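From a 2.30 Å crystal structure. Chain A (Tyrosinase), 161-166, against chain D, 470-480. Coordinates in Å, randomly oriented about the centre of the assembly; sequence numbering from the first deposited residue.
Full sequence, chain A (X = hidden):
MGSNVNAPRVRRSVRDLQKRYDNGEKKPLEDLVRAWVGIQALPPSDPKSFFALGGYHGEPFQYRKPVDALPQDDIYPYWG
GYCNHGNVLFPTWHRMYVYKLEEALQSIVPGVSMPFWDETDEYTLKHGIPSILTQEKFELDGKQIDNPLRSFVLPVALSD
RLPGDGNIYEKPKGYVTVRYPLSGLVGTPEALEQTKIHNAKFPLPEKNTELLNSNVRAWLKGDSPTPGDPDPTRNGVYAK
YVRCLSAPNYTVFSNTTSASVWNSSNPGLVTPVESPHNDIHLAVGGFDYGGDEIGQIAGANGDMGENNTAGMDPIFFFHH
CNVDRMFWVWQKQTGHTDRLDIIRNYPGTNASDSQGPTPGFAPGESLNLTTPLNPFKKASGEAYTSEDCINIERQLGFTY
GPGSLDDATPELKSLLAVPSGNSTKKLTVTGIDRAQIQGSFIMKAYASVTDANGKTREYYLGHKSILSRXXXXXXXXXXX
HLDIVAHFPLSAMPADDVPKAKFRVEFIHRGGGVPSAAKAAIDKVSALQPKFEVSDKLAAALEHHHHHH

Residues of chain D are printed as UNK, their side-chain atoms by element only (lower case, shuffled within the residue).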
ATOM      1  N   ARG A 161     -20.685  -3.678   3.129  1.00 48.17           N
ATOM      2  CA  ARG A 161     -20.741  -4.112   4.538  1.00 50.88           C
ATOM      3  C   ARG A 161     -19.454  -3.651   5.239  1.00 43.52           C
ATOM      4  O   ARG A 161     -18.834  -4.421   5.938  1.00 46.24           O
ATOM      5  CB  ARG A 161     -20.934  -5.638   4.645  1.00 55.58           C
ATOM      6  CG  ARG A 161     -22.198  -6.180   3.984  1.00 61.52           C
ATOM      7  CD  ARG A 161     -23.419  -6.316   4.900  1.00 79.51           C
ATOM      8  NE  ARG A 161     -24.743  -6.251   4.245  1.00 90.64           N
ATOM      9  CZ  ARG A 161     -25.319  -7.238   3.537  1.00 94.01           C
ATOM     10  NH1 ARG A 161     -24.663  -8.369   3.321  1.00 95.19           N
ATOM     11  NH2 ARG A 161     -26.540  -7.087   3.038  1.00 72.60           N
ATOM     12  N   LEU A 162     -19.016  -2.426   4.986  1.00 39.63           N
ATOM     13  CA  LEU A 162     -17.872  -1.868   5.688  1.00 42.33           C
ATOM     14  C   LEU A 162     -18.367  -1.095   6.907  1.00 44.95           C
ATOM     15  O   LEU A 162     -19.156  -0.158   6.736  1.00 38.19           O
ATOM     16  CB  LEU A 162     -17.130  -0.892   4.781  1.00 46.39           C
ATOM     17  CG  LEU A 162     -16.458  -1.487   3.554  1.00 50.03           C
ATOM     18  CD1 LEU A 162     -15.549  -0.436   2.936  1.00 49.64           C
ATOM     19  CD2 LEU A 162     -15.678  -2.751   3.902  1.00 50.56           C
ATOM     20  N   PRO A 163     -17.875  -1.448   8.105  1.00 45.51           N
ATOM     21  CA  PRO A 163     -18.320  -0.782   9.335  1.00 46.89           C
ATOM     22  C   PRO A 163     -18.051   0.729   9.263  1.00 41.24           C
ATOM     23  O   PRO A 163     -16.924   1.145   8.959  1.00 39.88           O
ATOM     24  CB  PRO A 163     -17.516  -1.435  10.477  1.00 49.00           C
ATOM     25  CG  PRO A 163     -17.074  -2.761   9.915  1.00 48.53           C
ATOM     26  CD  PRO A 163     -16.933  -2.524   8.423  1.00 47.82           C
ATOM     27  N   GLY A 164     -19.109   1.510   9.477  1.00 36.33           N
ATOM     28  CA  GLY A 164     -19.008   2.955   9.561  1.00 35.62           C
ATOM     29  C   GLY A 164     -19.225   3.652   8.231  1.00 36.31           C
ATOM     30  O   GLY A 164     -19.390   4.873   8.217  1.00 34.33           O
ATOM     31  N   ASP A 165     -19.255   2.900   7.112  1.00 36.77           N
ATOM     32  CA  ASP A 165     -19.175   3.503   5.799  1.00 35.96           C
ATOM     33  C   ASP A 165     -20.422   3.285   4.968  1.00 34.90           C
ATOM     34  O   ASP A 165     -20.982   2.214   4.992  1.00 34.86           O
ATOM     35  CB  ASP A 165     -17.952   2.962   5.066  1.00 42.50           C
ATOM     36  CG  ASP A 165     -17.609   3.766   3.787  1.00 44.16           C
ATOM     37  OD1 ASP A 165     -17.393   4.987   3.856  1.00 45.91           O
ATOM     38  OD2 ASP A 165     -17.567   3.164   2.708  1.00 48.76           O
ATOM     39  N   GLY A 166     -20.853   4.330   4.247  1.00 32.84           N
ATOM     40  CA  GLY A 166     -21.899   4.224   3.205  1.00 33.37           C
ATOM     41  C   GLY A 166     -21.440   4.897   1.917  1.00 33.15           C
ATOM     42  O   GLY A 166     -20.720   5.891   1.993  1.00 34.22           O
TER
ATOM     43  N   UNK D 470     -15.994   6.237  17.397  1.00 32.80           N
ATOM     44  CA  UNK D 470     -16.448   5.609  16.155  1.00 30.53           C
ATOM     45  C   UNK D 470     -15.268   5.302  15.231  1.00 28.88           C
ATOM     46  O   UNK D 470     -14.269   6.060  15.125  1.00 27.67           O
ATOM     47  n   UNK D 470     -19.913   8.223  17.548  1.00 29.46           N
ATOM     48  c   UNK D 470     -21.831   5.175  18.227  1.00 30.14           C
ATOM     49  c   UNK D 470     -21.068   4.330  17.420  1.00 32.91           C
ATOM     50  c   UNK D 470     -19.598   6.116  16.880  1.00 27.93           C
ATOM     51  c   UNK D 470     -18.570   6.934  16.314  1.00 29.51           C
ATOM     52  c   UNK D 470     -18.797   8.199  16.764  1.00 29.65           C
ATOM     53  c   UNK D 470     -21.528   6.509  18.342  1.00 29.58           C
ATOM     54  c   UNK D 470     -19.949   4.779  16.755  1.00 29.37           C
ATOM     55  c   UNK D 470     -20.434   6.968  17.628  1.00 27.97           C
ATOM     56  c   UNK D 470     -17.457   6.494  15.425  1.00 29.17           C
ATOM     57  N   UNK D 471     -15.461   4.253  14.473  1.00 31.33           N
ATOM     58  CA  UNK D 471     -14.409   3.764  13.615  1.00 38.24           C
ATOM     59  C   UNK D 471     -14.988   3.398  12.249  1.00 37.26           C
ATOM     60  O   UNK D 471     -15.979   2.670  12.143  1.00 47.91           O
ATOM     61  n   UNK D 471     -11.389   2.395  15.000  1.00 60.12           N
ATOM     62  c   UNK D 471     -13.671   2.601  14.283  1.00 42.44           C
ATOM     63  c   UNK D 471     -12.193   2.634  13.983  1.00 48.07           C
ATOM     64  o   UNK D 471     -11.785   2.909  12.853  1.00 51.61           O
ATOM     65  N   UNK D 472     -14.357   3.907  11.212  1.00 37.20           N
ATOM     66  CA  UNK D 472     -14.752   3.613   9.818  1.00 39.82           C
ATOM     67  C   UNK D 472     -13.674   2.732   9.186  1.00 39.89           C
ATOM     68  O   UNK D 472     -12.559   3.201   8.970  1.00 41.57           O
ATOM     69  c   UNK D 472     -14.918   4.913   9.008  1.00 36.80           C
ATOM     70  c   UNK D 472     -15.972   5.842   9.596  1.00 36.48           C
ATOM     71  c   UNK D 472     -15.215   4.628   7.540  1.00 38.84           C
ATOM     72  N   UNK D 473     -13.968   1.490   8.852  1.00 45.86           N
ATOM     73  CA  UNK D 473     -12.850   0.640   8.399  1.00 50.41           C
ATOM     74  C   UNK D 473     -13.035   0.211   6.945  1.00 53.75           C
ATOM     75  O   UNK D 473     -14.120   0.260   6.432  1.00 61.23           O
ATOM     76  c   UNK D 473     -12.671  -0.587   9.298  1.00 52.10           C
ATOM     77  c   UNK D 473     -13.989  -1.280   9.572  1.00 56.35           C
ATOM     78  c   UNK D 473     -11.963  -0.211  10.584  1.00 59.74           C
ATOM     79  N   UNK D 474     -11.924  -0.235   6.350  1.00 60.27           N
ATOM     80  CA  UNK D 474     -11.818  -0.725   4.969  1.00 56.96           C
ATOM     81  C   UNK D 474     -11.930  -2.259   4.888  1.00 61.65           C
ATOM     82  O   UNK D 474     -11.597  -2.799   3.849  1.00 67.47           O
ATOM     83  o   UNK D 474      -8.620   0.273   2.427  1.00 70.85           O
ATOM     84  n   UNK D 474      -8.504   2.445   3.019  1.00 63.51           N
ATOM     85  c   UNK D 474     -10.240   1.093   4.013  1.00 60.32           C
ATOM     86  c   UNK D 474     -10.454  -0.373   4.375  1.00 56.63           C
ATOM     87  c   UNK D 474      -9.054   1.237   3.081  1.00 69.40           C
ATOM     88  N   UNK D 475     -12.332  -2.992   5.932  1.00 64.89           N
ATOM     89  CA  UNK D 475     -12.594  -4.434   5.740  1.00 66.39           C
ATOM     90  C   UNK D 475     -13.564  -4.925   6.821  1.00 69.84           C
ATOM     91  O   UNK D 475     -13.838  -4.200   7.771  1.00 79.29           O
ATOM     92  s   UNK D 475     -10.687  -6.035   7.152  1.00 76.98           S
ATOM     93  c   UNK D 475     -11.287  -5.230   5.637  1.00 74.57           C
ATOM     94  N   UNK D 476     -14.128  -6.118   6.625  1.00 77.40           N
ATOM     95  CA  UNK D 476     -15.084  -6.742   7.561  1.00 82.12           C
ATOM     96  C   UNK D 476     -14.520  -6.762   8.987  1.00 91.41           C
ATOM     97  O   UNK D 476     -15.123  -6.182   9.898  1.00 85.34           O
ATOM     98  c   UNK D 476     -15.397  -8.150   7.111  1.00 86.01           C
ATOM     99  N   UNK D 477     -13.364  -7.418   9.162  1.00 92.45           N
ATOM    100  CA  UNK D 477     -12.807  -7.712  10.498  1.00 97.76           C
ATOM    101  C   UNK D 477     -11.666  -6.724  10.836  1.00 94.71           C
ATOM    102  O   UNK D 477     -10.790  -7.064  11.634  1.00 98.79           O
ATOM    103  c   UNK D 477     -12.357  -9.183  10.575  1.00 99.68           C
ATOM    104  n   UNK D 477     -11.572 -10.671  12.334  1.00 89.83           N
ATOM    105  c   UNK D 477     -12.522  -9.835  11.939  1.00103.50           C
ATOM    106  o   UNK D 477     -13.515  -9.617  12.628  1.00 97.66           O
ATOM    107  N   UNK D 478     -11.676  -5.493  10.297  1.00 82.12           N
ATOM    108  CA  UNK D 478     -10.531  -4.540  10.443  1.00 77.09           C
ATOM    109  C   UNK D 478     -10.762  -3.509  11.562  1.00 75.17           C
ATOM    110  O   UNK D 478      -9.960  -2.558  11.693  1.00 70.72           O
ATOM    111  c   UNK D 478     -10.243  -3.770   9.153  1.00 75.89           C
ATOM    112  s   UNK D 478      -9.298  -4.710   7.924  1.00 67.37           S
ATOM    113  N   UNK D 479     -11.821  -3.661  12.360  1.00 72.47           N
ATOM    114  CA  UNK D 479     -11.963  -2.834  13.591  1.00 76.72           C
ATOM    115  C   UNK D 479     -10.802  -3.135  14.563  1.00 81.16           C
ATOM    116  O   UNK D 479     -10.219  -4.237  14.575  1.00 79.50           O
ATOM    117  c   UNK D 479     -14.555  -2.492  13.558  1.00 68.40           C
ATOM    118  c   UNK D 479     -14.640  -0.986  13.752  1.00 60.97           C
ATOM    119  c   UNK D 479     -15.848  -3.163  14.020  1.00 68.41           C
ATOM    120  c   UNK D 479     -13.325  -3.085  14.261  1.00 69.48           C
ATOM    121  N   UNK D 480     -10.448  -2.105  15.333  1.00 77.21           N
ATOM    122  CA  UNK D 480      -9.643  -2.213  16.549  1.00 80.64           C
ATOM    123  C   UNK D 480     -10.050  -3.468  17.345  1.00 80.17           C
ATOM    124  O   UNK D 480     -11.240  -3.717  17.527  1.00 87.09           O
ATOM    125  c   UNK D 480      -9.853  -0.945  17.396  1.00 82.18           C
ATOM    126  o   UNK D 480      -9.578   0.175  16.553  1.00 79.71           O
ATOM    127  c   UNK D 480      -9.013  -0.887  18.658  1.00 73.19           C
TER

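Position 470 carries one carbon leading into fused five- and six-membered rings that hold eight carbons and one nitrogen; an indole, so D:Trp470, and it stays out of reach of the chain A stretch. Position 471 has two carbons, the second bearing one oxygen and one nitrogen: an amide one carbon from the backbone, D:Asn471. Its side chain stays clear of the chain A stretch, so its share of the contact is backbone, with its O lying 4.0 Å from A:Gly164 CA.

At 472 a single carbon carries two more, forked directly at CB, which is D:Val472. CG1 sits 4.0 Å from A:Asp165 CB and CG2 3.8 Å from A:Gly164 O. Position 473 shows the same three-carbon fork, D:Val473, and its CG2 packs 3.4 Å from A:Pro163 CD.

Three carbons in a row, the third with an oxygen and a nitrogen, make position 474 D:Gln474; CB points away, while the backbone C lies 3.9 Å from A:Leu162 CD2. Position 475 holds one carbon and one sulfur, D:Cys475, also turned away, but its O approaches A:Pro163 CD at 3.6 Å. One lone carbon at 476 gives D:Ala476, whose O is 3.9 Å from A:Pro163 CG. Position 477 repeats the short amide, two carbons with oxygen and nitrogen: D:Asn477, poorly ordered and not in contact.

Another carbon and sulfur at 478 give D:Cys478; the SG atoms of D:Cys475 and D:Cys478 are 2.1 Å apart, a disulfide spanning a type I turn. Four carbons forked at the second make 479 D:Leu479, whose CD1 comes within 4.3 Å of A:Pro163 CB. Position 480, one carbon carrying an oxygen and a carbon, is D:Thr480, out of reach.

The contact centres on A:Pro163, in a type II turn closed by A:Asp165 N donating to A:Leu162 O at 3.1 Å. Its carbonyl accepts the hydrogen bond across the stretches, from D:Val473 N to A:Pro163 O at 3.0 Å and 159°, and D:Val472 CA adds a CA-H...O contact to A:Pro163 O at 3.4 Å. The ring, meanwhile, meets apolar carbon and backbone oxygen. A:Gly164 lets the chains draw close: an ideal CB there would lie 2.7 Å from D:Asn471 O and 2.9 Å from D:Val472 CA, and its own backbone angles already call for glycine. The rule is a turn that offers one carbonyl and one proline ring, with glycine next to them where the partner backbone leaves no room for a side chain.

Chain D 470-480: WNVVQCANCLT
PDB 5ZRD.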